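PDB 6WH7: penaeus monodon metallodensovirus major capsid protein from Penaeus monodon metallodensovirus, which forms the icosahedral shell of a shrimp densovirus, sixty copies assembling into the capsid that probably encloses the viral genome. Local coordinates for residues Y156-V170 / G267-R279. Sequence-based numbering, arbitrary orientation.
Sequences YMIHSIDDQQCLSKV and GMAGHYLSFPPIR
Ser160 N donates to Tyr272 O at 2.6 Å, and the bond is nearly straight. It belongs to an antiparallel beta ladder between strands 157-162 and 270-274. These are neighbours in a five-stranded sheet, flanked by strands 79-83 and 207-211. The pairing is consistent with the jelly-roll fold of parvovirus capsid proteins. Tyr272 N returns a bond to Ser160 O, and Ile158 and Ser274 pair in the same way. Ser160 OG is held by Asn208 of strand 207-211.

His159, Ile161, His271 and Leu273 share one face of the sheet. His159 turns an edge toward the face of His271 in an offset edge-to-face pair, with planes at 77°. The CG of His159 stands anti to its backbone N (chi1 -175°), which brings the ring across to the opposite strand. Leu273 CD2 meets the His159 ring at its edge, 3.3 Å from ND1. Ile161 lies alongside His271, pointing the same way, with CG1 3.4 Å from CD2 of that ring. The ND1 of His271 hydrogen-bonds Tyr126 OH, and Leu273 packs on Leu128; both partners lie on strand 118-135, so this face looks toward the sheet that holds that strand.

The opposite face carries Tyr272. Asp162 CB sits at the edge of its ring, and Val170 CG2 comes within 3.4 Å of Tyr272 OH. Asp162 also fixes the turn that follows its strand. Its OD1 accepts from Cys166 N through the syn lone pair, and OD2 accepts from Leu167 N at 2.9 Å.

At the other end Met157 SD lies obliquely to the Phe275 ring in a Met-aromatic contact, while its CE touches Leu273 CD2. Beyond them Pro276 CG sits over one face of Tyr156, 3.8 Å from the ring centroid, as a CH-pi contact offset toward the rim.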
# COMPACT_ATOMS: atom_id res chain seq x y z
N TYR A 156 -61.49 47.94 -56.32
CA TYR A 156 -60.23 48.40 -55.77
C TYR A 156 -59.81 49.64 -56.53
O TYR A 156 -60.26 49.89 -57.65
CB TYR A 156 -59.15 47.32 -55.84
CG TYR A 156 -58.99 46.73 -57.22
CD1 TYR A 156 -58.21 47.35 -58.18
CD2 TYR A 156 -59.62 45.55 -57.55
CE1 TYR A 156 -58.07 46.80 -59.42
CE2 TYR A 156 -59.48 45.01 -58.78
CZ TYR A 156 -58.71 45.63 -59.72
OH TYR A 156 -58.59 45.07 -60.96
N MET A 157 -58.95 50.43 -55.92
CA MET A 157 -58.30 51.54 -56.60
C MET A 157 -56.86 51.16 -56.84
O MET A 157 -56.20 50.61 -55.95
CB MET A 157 -58.39 52.83 -55.79
CG MET A 157 -57.76 54.02 -56.48
SD MET A 157 -57.96 55.55 -55.59
CE MET A 157 -56.84 55.27 -54.23
N ILE A 158 -56.37 51.42 -58.04
CA ILE A 158 -55.03 51.01 -58.43
C ILE A 158 -54.08 52.16 -58.16
O ILE A 158 -54.24 53.25 -58.71
CB ILE A 158 -54.99 50.61 -59.91
CG1 ILE A 158 -56.00 49.50 -60.18
CG2 ILE A 158 -53.62 50.12 -60.28
CD1 ILE A 158 -56.18 49.21 -61.63
N HIS A 159 -53.09 51.92 -57.32
CA HIS A 159 -51.98 52.85 -57.17
C HIS A 159 -50.85 52.37 -58.06
O HIS A 159 -50.36 51.25 -57.90
CB HIS A 159 -51.48 52.94 -55.74
CG HIS A 159 -50.43 53.98 -55.55
ND1 HIS A 159 -50.72 55.33 -55.51
CD2 HIS A 159 -49.08 53.89 -55.51
CE1 HIS A 159 -49.60 56.01 -55.38
NE2 HIS A 159 -48.59 55.16 -55.39
N SER A 160 -50.43 53.22 -58.99
CA SER A 160 -49.41 52.86 -59.96
C SER A 160 -48.18 53.71 -59.73
O SER A 160 -48.27 54.93 -59.60
CB SER A 160 -49.93 53.06 -61.38
OG SER A 160 -51.03 52.21 -61.63
N ILE A 161 -47.03 53.06 -59.66
CA ILE A 161 -45.74 53.72 -59.65
C ILE A 161 -45.08 53.45 -60.99
O ILE A 161 -44.94 52.29 -61.38
CB ILE A 161 -44.85 53.23 -58.50
CG1 ILE A 161 -45.48 53.55 -57.16
CG2 ILE A 161 -43.49 53.86 -58.59
CD1 ILE A 161 -44.75 52.94 -56.02
N ASP A 162 -44.67 54.50 -61.68
CA ASP A 162 -44.09 54.32 -63.01
C ASP A 162 -42.58 54.39 -62.84
O ASP A 162 -41.99 55.47 -62.89
CB ASP A 162 -44.62 55.40 -63.94
CG ASP A 162 -44.26 55.16 -65.37
OD1 ASP A 162 -43.70 54.08 -65.66
OD2 ASP A 162 -44.53 56.04 -66.20
N ASP A 163 -41.96 53.22 -62.74
CA ASP A 163 -40.53 53.07 -62.55
C ASP A 163 -39.77 53.09 -63.86
O ASP A 163 -38.70 53.69 -63.96
CB ASP A 163 -40.25 51.77 -61.80
CG ASP A 163 -40.66 51.84 -60.36
OD1 ASP A 163 -40.76 52.96 -59.83
OD2 ASP A 163 -40.90 50.78 -59.75
N GLN A 164 -40.31 52.41 -64.87
CA GLN A 164 -39.73 52.41 -66.19
C GLN A 164 -39.97 53.71 -66.94
O GLN A 164 -39.43 53.88 -68.03
CB GLN A 164 -40.27 51.23 -66.98
CG GLN A 164 -39.89 49.89 -66.40
CD GLN A 164 -38.41 49.60 -66.55
OE1 GLN A 164 -37.63 49.83 -65.63
NE2 GLN A 164 -38.03 49.08 -67.70
N GLN A 165 -40.76 54.61 -66.36
CA GLN A 165 -41.08 55.90 -66.97
C GLN A 165 -41.73 55.73 -68.34
O GLN A 165 -41.24 56.20 -69.36
CB GLN A 165 -39.84 56.80 -67.04
CG GLN A 165 -40.13 58.21 -67.49
CD GLN A 165 -38.92 59.09 -67.41
OE1 GLN A 165 -37.89 58.68 -66.89
NE2 GLN A 165 -39.02 60.29 -67.93
N CYS A 166 -42.83 54.98 -68.35
CA CYS A 166 -43.70 54.98 -69.51
C CYS A 166 -44.11 56.40 -69.86
O CYS A 166 -44.14 56.78 -71.04
CB CYS A 166 -44.92 54.12 -69.26
SG CYS A 166 -44.57 52.39 -68.93
N LEU A 167 -44.43 57.20 -68.85
CA LEU A 167 -44.85 58.58 -69.02
C LEU A 167 -43.74 59.47 -68.50
O LEU A 167 -43.48 59.52 -67.29
CB LEU A 167 -46.16 58.84 -68.27
CG LEU A 167 -47.47 58.52 -68.99
CD1 LEU A 167 -47.56 57.06 -69.32
CD2 LEU A 167 -48.62 58.91 -68.09
N SER A 168 -43.07 60.17 -69.41
CA SER A 168 -42.02 61.10 -69.02
C SER A 168 -42.61 62.40 -68.50
O SER A 168 -42.21 62.91 -67.46
CB SER A 168 -41.10 61.37 -70.20
OG SER A 168 -40.13 62.34 -69.88
N LYS A 169 -43.57 62.94 -69.24
CA LYS A 169 -44.22 64.19 -68.93
C LYS A 169 -45.71 63.98 -69.09
O LYS A 169 -46.15 63.27 -69.99
CB LYS A 169 -43.73 65.30 -69.86
CG LYS A 169 -44.29 66.65 -69.56
CD LYS A 169 -43.85 67.64 -70.60
CE LYS A 169 -42.38 67.94 -70.50
NZ LYS A 169 -41.98 68.95 -71.51
N VAL A 170 -46.48 64.59 -68.20
CA VAL A 170 -47.89 64.28 -68.06
C VAL A 170 -48.68 65.57 -68.15
O VAL A 170 -48.39 66.54 -67.44
CB VAL A 170 -48.17 63.56 -66.72
CG1 VAL A 170 -49.61 63.34 -66.57
CG2 VAL A 170 -47.44 62.25 -66.68
N GLY A 267 -34.26 60.49 -58.43
CA GLY A 267 -35.50 61.04 -58.91
C GLY A 267 -36.65 60.26 -58.34
O GLY A 267 -36.47 59.23 -57.68
N MET A 268 -37.86 60.76 -58.57
CA MET A 268 -39.06 60.11 -58.08
C MET A 268 -39.92 59.64 -59.23
O MET A 268 -40.16 60.39 -60.17
CB MET A 268 -39.86 61.03 -57.17
CG MET A 268 -39.15 61.29 -55.88
SD MET A 268 -40.19 61.99 -54.62
CE MET A 268 -40.28 63.61 -55.21
N ALA A 269 -40.38 58.40 -59.14
CA ALA A 269 -41.23 57.83 -60.16
C ALA A 269 -42.62 58.45 -60.10
O ALA A 269 -43.05 58.98 -59.08
CB ALA A 269 -41.31 56.32 -60.00
N GLY A 270 -43.31 58.39 -61.24
CA GLY A 270 -44.66 58.92 -61.29
C GLY A 270 -45.59 58.06 -60.48
O GLY A 270 -45.61 56.83 -60.64
N HIS A 271 -46.35 58.68 -59.60
CA HIS A 271 -47.39 57.97 -58.87
C HIS A 271 -48.74 58.35 -59.44
O HIS A 271 -49.00 59.52 -59.74
CB HIS A 271 -47.34 58.24 -57.37
CG HIS A 271 -46.15 57.63 -56.70
ND1 HIS A 271 -45.92 57.75 -55.35
CD2 HIS A 271 -45.11 56.92 -57.20
CE1 HIS A 271 -44.81 57.11 -55.04
NE2 HIS A 271 -44.30 56.61 -56.14
N TYR A 272 -49.59 57.35 -59.59
CA TYR A 272 -50.80 57.44 -60.38
C TYR A 272 -51.89 56.66 -59.68
O TYR A 272 -51.64 55.57 -59.16
CB TYR A 272 -50.57 56.89 -61.78
CG TYR A 272 -49.54 57.64 -62.57
CD1 TYR A 272 -49.72 58.96 -62.91
CD2 TYR A 272 -48.34 57.04 -62.90
CE1 TYR A 272 -48.78 59.64 -63.63
CE2 TYR A 272 -47.39 57.72 -63.60
CZ TYR A 272 -47.61 59.01 -63.96
OH TYR A 272 -46.64 59.67 -64.66
N LEU A 273 -53.09 57.22 -59.67
CA LEU A 273 -54.26 56.52 -59.18
C LEU A 273 -55.19 56.24 -60.34
O LEU A 273 -55.36 57.07 -61.23
CB LEU A 273 -54.98 57.32 -58.10
CG LEU A 273 -54.15 57.45 -56.83
CD1 LEU A 273 -54.84 58.33 -55.82
CD2 LEU A 273 -53.87 56.09 -56.25
N SER A 274 -55.79 55.06 -60.33
CA SER A 274 -56.58 54.61 -61.46
C SER A 274 -57.59 53.59 -60.95
O SER A 274 -57.43 53.02 -59.88
CB SER A 274 -55.69 54.01 -62.55
OG SER A 274 -56.45 53.58 -63.65
N PHE A 275 -58.63 53.38 -61.74
CA PHE A 275 -59.58 52.35 -61.39
C PHE A 275 -59.60 51.28 -62.46
O PHE A 275 -59.34 51.57 -63.63
CB PHE A 275 -60.99 52.92 -61.20
CG PHE A 275 -61.10 53.87 -60.06
CD1 PHE A 275 -61.22 53.41 -58.77
CD2 PHE A 275 -61.10 55.22 -60.28
CE1 PHE A 275 -61.32 54.27 -57.73
CE2 PHE A 275 -61.21 56.09 -59.23
CZ PHE A 275 -61.31 55.62 -57.96
N PRO A 276 -59.90 50.04 -62.10
CA PRO A 276 -59.97 48.99 -63.08
C PRO A 276 -61.16 49.20 -64.00
O PRO A 276 -62.22 49.65 -63.56
CB PRO A 276 -60.15 47.73 -62.23
CG PRO A 276 -60.79 48.21 -61.01
CD PRO A 276 -60.17 49.54 -60.74
N PRO A 277 -61.01 48.91 -65.30
CA PRO A 277 -62.16 48.97 -66.19
C PRO A 277 -63.13 47.85 -65.87
O PRO A 277 -62.76 46.68 -65.84
CB PRO A 277 -61.53 48.79 -67.58
CG PRO A 277 -60.29 48.05 -67.32
CD PRO A 277 -59.79 48.51 -66.00
N ILE A 278 -64.40 48.22 -65.67
CA ILE A 278 -65.45 47.25 -65.40
C ILE A 278 -66.65 47.66 -66.22
O ILE A 278 -67.17 48.77 -66.04
CB ILE A 278 -65.82 47.17 -63.91
CG1 ILE A 278 -64.58 47.04 -63.04
CG2 ILE A 278 -66.63 45.94 -63.67
CD1 ILE A 278 -64.85 47.16 -61.58
N ARG A 279 -67.11 46.79 -67.11
CA ARG A 279 -68.12 47.18 -68.08
C ARG A 279 -69.53 47.04 -67.53
O ARG A 279 -69.86 46.04 -66.89
CB ARG A 279 -67.98 46.36 -69.36
CG ARG A 279 -66.71 46.62 -70.12
CD ARG A 279 -66.67 45.82 -71.40
NE ARG A 279 -67.71 46.23 -72.33
CZ ARG A 279 -68.72 45.45 -72.72
NH1 ARG A 279 -68.80 44.20 -72.29
NH2 ARG A 279 -69.63 45.91 -73.57